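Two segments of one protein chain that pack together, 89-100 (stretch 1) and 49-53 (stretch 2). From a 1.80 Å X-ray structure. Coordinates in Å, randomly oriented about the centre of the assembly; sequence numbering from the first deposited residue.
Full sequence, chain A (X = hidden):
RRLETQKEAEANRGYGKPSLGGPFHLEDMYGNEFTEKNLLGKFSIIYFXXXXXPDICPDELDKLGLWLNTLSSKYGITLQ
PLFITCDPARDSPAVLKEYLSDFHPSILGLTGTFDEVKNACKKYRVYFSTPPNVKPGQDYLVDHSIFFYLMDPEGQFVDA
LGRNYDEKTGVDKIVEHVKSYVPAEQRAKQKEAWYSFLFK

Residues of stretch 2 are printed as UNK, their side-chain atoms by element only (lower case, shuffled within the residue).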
ATOM      1  N   ALA A  89      -5.957  10.814  13.498  1.00 24.01           N
ATOM      2  CA  ALA A  89      -6.771  11.174  14.656  1.00 22.79           C
ATOM      3  C   ALA A  89      -7.609  10.010  15.168  1.00 21.34           C
ATOM      4  O   ALA A  89      -7.744   9.820  16.380  1.00 21.50           O
ATOM      5  CB  ALA A  89      -7.673  12.353  14.313  1.00 24.88           C
ATOM      6  N   ARG A  90      -8.149   9.218  14.246  1.00 15.37           N
ATOM      7  CA  ARG A  90      -9.001   8.090  14.602  1.00 16.56           C
ATOM      8  C   ARG A  90      -8.416   6.705  14.334  1.00 17.18           C
ATOM      9  O   ARG A  90      -8.744   5.751  15.034  1.00 17.31           O
ATOM     10  CB  ARG A  90     -10.341   8.196  13.860  1.00 22.37           C
ATOM     11  CG  ARG A  90     -11.197   9.380  14.279  1.00 25.00           C
ATOM     12  CD  ARG A  90     -12.526   9.420  13.521  1.00 26.61           C
ATOM     13  NE  ARG A  90     -12.339   9.709  12.099  1.00 29.83           N
ATOM     14  CZ  ARG A  90     -13.328   9.810  11.213  1.00 30.91           C
ATOM     15  NH1 ARG A  90     -13.056  10.074   9.943  1.00 30.88           N
ATOM     16  NH2 ARG A  90     -14.588   9.649  11.593  1.00 32.43           N
ATOM     17  N   ASP A  91      -7.565   6.593  13.322  1.00 18.91           N
ATOM     18  CA  ASP A  91      -6.993   5.299  12.958  1.00 19.10           C
ATOM     19  C   ASP A  91      -5.766   4.874  13.749  1.00 19.12           C
ATOM     20  O   ASP A  91      -4.639   4.885  13.248  1.00 18.93           O
ATOM     21  CB  ASP A  91      -6.692   5.271  11.458  1.00 20.04           C
ATOM     22  CG  ASP A  91      -7.953   5.149  10.616  1.00 21.85           C
ATOM     23  OD1 ASP A  91      -9.062   5.150  11.192  1.00 23.01           O
ATOM     24  OD2 ASP A  91      -7.836   5.046   9.382  1.00 19.28           O
ATOM     25  N   SER A  92      -6.014   4.496  14.999  1.00 17.42           N
ATOM     26  CA  SER A  92      -4.977   4.034  15.904  1.00 18.89           C
ATOM     27  C   SER A  92      -4.648   2.593  15.516  1.00 18.12           C
ATOM     28  O   SER A  92      -5.347   1.984  14.695  1.00 17.41           O
ATOM     29  CB  SER A  92      -5.509   4.045  17.332  1.00 19.08           C
ATOM     30  OG  SER A  92      -6.567   3.109  17.441  1.00 23.14           O
ATOM     31  N   PRO A  93      -3.582   2.030  16.095  1.00 17.12           N
ATOM     32  CA  PRO A  93      -3.250   0.648  15.744  1.00 18.02           C
ATOM     33  C   PRO A  93      -4.418  -0.313  15.964  1.00 18.08           C
ATOM     34  O   PRO A  93      -4.666  -1.173  15.132  1.00 17.92           O
ATOM     35  CB  PRO A  93      -2.054   0.345  16.640  1.00 16.00           C
ATOM     36  CG  PRO A  93      -1.351   1.672  16.675  1.00 16.22           C
ATOM     37  CD  PRO A  93      -2.497   2.644  16.884  1.00 14.19           C
ATOM     38  N   ALA A  94      -5.149  -0.156  17.069  1.00 16.60           N
ATOM     39  CA  ALA A  94      -6.284  -1.042  17.351  1.00 16.93           C
ATOM     40  C   ALA A  94      -7.405  -0.895  16.318  1.00 17.39           C
ATOM     41  O   ALA A  94      -8.000  -1.886  15.896  1.00 16.59           O
ATOM     42  CB  ALA A  94      -6.830  -0.776  18.755  1.00 23.15           C
ATOM     43  N   VAL A  95      -7.696   0.340  15.921  1.00 17.22           N
ATOM     44  CA  VAL A  95      -8.731   0.590  14.926  1.00 18.18           C
ATOM     45  C   VAL A  95      -8.357  -0.033  13.582  1.00 17.28           C
ATOM     46  O   VAL A  95      -9.212  -0.599  12.896  1.00 16.07           O
ATOM     47  CB  VAL A  95      -8.976   2.100  14.736  1.00 20.15           C
ATOM     48  CG1 VAL A  95      -9.847   2.346  13.503  1.00 19.73           C
ATOM     49  CG2 VAL A  95      -9.660   2.664  15.969  1.00 20.49           C
ATOM     50  N   LEU A  96      -7.088   0.068  13.201  1.00 14.89           N
ATOM     51  CA  LEU A  96      -6.650  -0.518  11.939  1.00 16.29           C
ATOM     52  C   LEU A  96      -6.715  -2.040  11.982  1.00 17.23           C
ATOM     53  O   LEU A  96      -7.084  -2.674  10.994  1.00 16.34           O
ATOM     54  CB  LEU A  96      -5.225  -0.071  11.588  1.00 17.49           C
ATOM     55  CG  LEU A  96      -5.076   1.394  11.163  1.00 18.49           C
ATOM     56  CD1 LEU A  96      -3.638   1.651  10.743  1.00 19.51           C
ATOM     57  CD2 LEU A  96      -6.021   1.708  10.015  1.00 18.96           C
ATOM     58  N   LYS A  97      -6.358  -2.632  13.118  1.00 19.84           N
ATOM     59  CA  LYS A  97      -6.416  -4.085  13.236  1.00 19.82           C
ATOM     60  C   LYS A  97      -7.847  -4.570  13.031  1.00 19.97           C
ATOM     61  O   LYS A  97      -8.084  -5.549  12.319  1.00 18.80           O
ATOM     62  CB  LYS A  97      -5.910  -4.547  14.608  1.00 26.58           C
ATOM     63  CG  LYS A  97      -4.402  -4.509  14.757  1.00 31.33           C
ATOM     64  CD  LYS A  97      -3.931  -5.171  16.056  1.00 35.42           C
ATOM     65  CE  LYS A  97      -4.186  -4.294  17.276  1.00 37.95           C
ATOM     66  NZ  LYS A  97      -5.630  -4.051  17.536  1.00 40.17           N
ATOM     67  N   GLU A  98      -8.804  -3.878  13.642  1.00 19.35           N
ATOM     68  CA  GLU A  98     -10.201  -4.273  13.511  1.00 21.21           C
ATOM     69  C   GLU A  98     -10.721  -4.047  12.097  1.00 20.09           C
ATOM     70  O   GLU A  98     -11.412  -4.900  11.540  1.00 20.89           O
ATOM     71  CB  GLU A  98     -11.075  -3.519  14.516  1.00 33.23           C
ATOM     72  CG  GLU A  98     -12.553  -3.842  14.381  1.00 39.54           C
ATOM     73  CD  GLU A  98     -13.379  -3.346  15.548  1.00 43.98           C
ATOM     74  OE1 GLU A  98     -14.623  -3.406  15.459  1.00 45.60           O
ATOM     75  OE2 GLU A  98     -12.789  -2.904  16.557  1.00 45.47           O
ATOM     76  N   TYR A  99     -10.383  -2.902  11.517  1.00 17.60           N
ATOM     77  CA  TYR A  99     -10.812  -2.586  10.159  1.00 17.86           C
ATOM     78  C   TYR A  99     -10.264  -3.600   9.153  1.00 18.16           C
ATOM     79  O   TYR A  99     -11.000  -4.103   8.295  1.00 17.31           O
ATOM     80  CB  TYR A  99     -10.331  -1.185   9.766  1.00 17.86           C
ATOM     81  CG  TYR A  99     -10.734  -0.753   8.372  1.00 18.53           C
ATOM     82  CD1 TYR A  99     -12.076  -0.544   8.043  1.00 20.65           C
ATOM     83  CD2 TYR A  99      -9.771  -0.525   7.384  1.00 21.02           C
ATOM     84  CE1 TYR A  99     -12.450  -0.116   6.766  1.00 20.34           C
ATOM     85  CE2 TYR A  99     -10.134  -0.093   6.105  1.00 21.04           C
ATOM     86  CZ  TYR A  99     -11.474   0.112   5.804  1.00 22.00           C
ATOM     87  OH  TYR A  99     -11.833   0.579   4.555  1.00 21.51           O
ATOM     88  N   LEU A 100      -8.973  -3.902   9.259  1.00 15.77           N
ATOM     89  CA  LEU A 100      -8.344  -4.833   8.325  1.00 16.88           C
ATOM     90  C   LEU A 100      -8.699  -6.299   8.531  1.00 18.33           C
ATOM     91  O   LEU A 100      -8.428  -7.126   7.660  1.00 17.62           O
ATOM     92  CB  LEU A 100      -6.822  -4.654   8.344  1.00 15.09           C
ATOM     93  CG  LEU A 100      -6.323  -3.315   7.779  1.00 14.47           C
ATOM     94  CD1 LEU A 100      -4.797  -3.259   7.864  1.00 13.22           C
ATOM     95  CD2 LEU A 100      -6.774  -3.161   6.318  1.00 13.47           C
ATOM     96  N   UNK A  49      -5.565   5.467   2.610  1.00 14.28           N
ATOM     97  CA  UNK A  49      -7.003   5.598   2.809  1.00 15.15           C
ATOM     98  C   UNK A  49      -7.276   5.779   4.291  1.00 15.81           C
ATOM     99  O   UNK A  49      -6.378   6.171   5.032  1.00 16.31           O
ATOM    100  N   UNK A  50      -8.503   5.522   4.731  1.00 17.01           N
ATOM    101  CA  UNK A  50      -8.825   5.629   6.156  1.00 18.63           C
ATOM    102  C   UNK A  50     -10.005   4.725   6.488  1.00 16.87           C
ATOM    103  O   UNK A  50     -10.855   4.473   5.637  1.00 17.95           O
ATOM    104  c   UNK A  50     -11.073   8.830   3.854  1.00 21.34           C
ATOM    105  c   UNK A  50     -11.362   8.123   6.523  1.00 18.49           C
ATOM    106  c   UNK A  50     -10.056   8.144   4.517  1.00 17.65           C
ATOM    107  c   UNK A  50     -10.189   7.786   5.852  1.00 18.29           C
ATOM    108  c   UNK A  50     -12.391   8.811   5.869  1.00 19.15           C
ATOM    109  c   UNK A  50     -12.242   9.165   4.530  1.00 20.13           C
ATOM    110  c   UNK A  50      -9.068   7.093   6.582  1.00 15.84           C
ATOM    111  N   UNK A  51     -10.038   4.217   7.720  1.00 15.36           N
ATOM    112  CA  UNK A  51     -11.081   3.283   8.128  1.00 18.11           C
ATOM    113  C   UNK A  51     -12.509   3.791   8.018  1.00 19.70           C
ATOM    114  O   UNK A  51     -13.422   3.000   7.802  1.00 20.53           O
ATOM    115  c   UNK A  51     -10.831   2.776   9.556  1.00 20.29           C
ATOM    116  o   UNK A  51     -11.062   3.787  10.520  1.00 21.89           O
ATOM    117  N   UNK A  52     -12.712   5.095   8.164  1.00 20.51           N
ATOM    118  CA  UNK A  52     -14.062   5.644   8.074  1.00 23.79           C
ATOM    119  C   UNK A  52     -14.459   6.080   6.664  1.00 25.51           C
ATOM    120  O   UNK A  52     -15.427   6.819   6.486  1.00 26.69           O
ATOM    121  c   UNK A  52     -14.225   6.816   9.046  1.00 26.10           C
ATOM    122  c   UNK A  52     -14.282   6.365  10.493  1.00 27.67           C
ATOM    123  o   UNK A  52     -13.273   6.366  11.203  1.00 30.20           O
ATOM    124  n   UNK A  52     -15.466   5.963  10.936  1.00 28.98           N
ATOM    125  N   UNK A  53     -13.710   5.618   5.668  1.00 23.11           N
ATOM    126  CA  UNK A  53     -13.990   5.952   4.274  1.00 24.52           C
ATOM    127  C   UNK A  53     -15.156   5.114   3.755  1.00 25.27           C
ATOM    128  O   UNK A  53     -15.165   3.890   3.882  1.00 26.50           O
ATOM    129  c   UNK A  53     -12.752   5.698   3.413  1.00 31.32           C
ATOM    130  s   UNK A  53     -13.025   5.923   1.636  1.00 34.11           S
TER
HETATM  131  O   HOH W   1     -14.418   1.921   5.387  1.00 31.47           O
HETATM  132  O   HOH W   2     -10.846   6.864   9.806  1.00 17.36           O

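Position 49 carries no atoms beyond its backbone, and nothing of it lies in contact with the 89-100 stretch. With no CB, it is Gly49; its backbone is extended (phi/psi -170/-160°).

At position 50 the side chain is a single carbon followed by a ring of six carbons, with no heteroatom. Its CA-to-CB bond points away from the other stretch overall, yet its CB sits 3.7 Å from Asp91 OD2, and its CA is closer still, at 3.4 Å from the same oxygen. The ring approaches Arg90 obliquely. An all-carbon ring on one carbon identifies Phe50, with Phe50 CD1 lying 4.3 Å from Arg90 NH1.

Position 51 has one carbon and one oxygen beyond CA. The oxygen lies 2.5 Å from Asp91 OD1 and 3.5 Å from Val95 CG1, while CB packs 3.7 Å from Tyr99 CG. One carbon bearing a terminal oxygen makes this Ser51. Its OG, in the p rotamer, donates the short hydrogen bond to Asp91 OD1, and its backbone N donates to Asp91 OD2 at 2.9 Å with a nearly straight angle of 171°. The carboxylate thus receives the residue's backbone and side-chain donors on separate oxygens.

At position 52 two carbons lead to a fork of one oxygen and one nitrogen, and the oxygen lies 3.4 Å from Arg90 CZ, over one face of the guanidinium. A terminal amide on the second carbon defines Asn52.

Position 53 ends in a sulfur attached to one carbon, and the side chain stays beyond contact distance of the 89-100 stretch. It is Cys53, whose backbone N donates to Phe50 O at 3.1 Å and closes a type I turn.

The contact centres on Ser51, held between Asp91 and Tyr99. Asp91 precedes the helix, whose N-cap is Ser92: Ser92 OG accepts a weak bond from Val95 N at 3.4 Å. Tyr99 lies farther along that helix, and its ring receives Ser51 CA over its face, 3.8 Å from the centroid and only 4° off the normal, in a CH-pi contact. Two waters complete the join. Water 1 donates to Ser51 O at 2.8 Å and Cys53 O at 2.6 Å and accepts from Tyr99 OH at 3.0 Å, tying the turn to the helix. Water 2 accepts from Asn52 N at 3.1 Å and lies 2.8 Å from both Asn52 OD1 and Asp91 OD1. The small interface, 361 Å² over both sides, therefore combines paired hydrogen bonds to one carboxylate with packing against an aromatic face.

Stretch 2 (49-53) GFSNC
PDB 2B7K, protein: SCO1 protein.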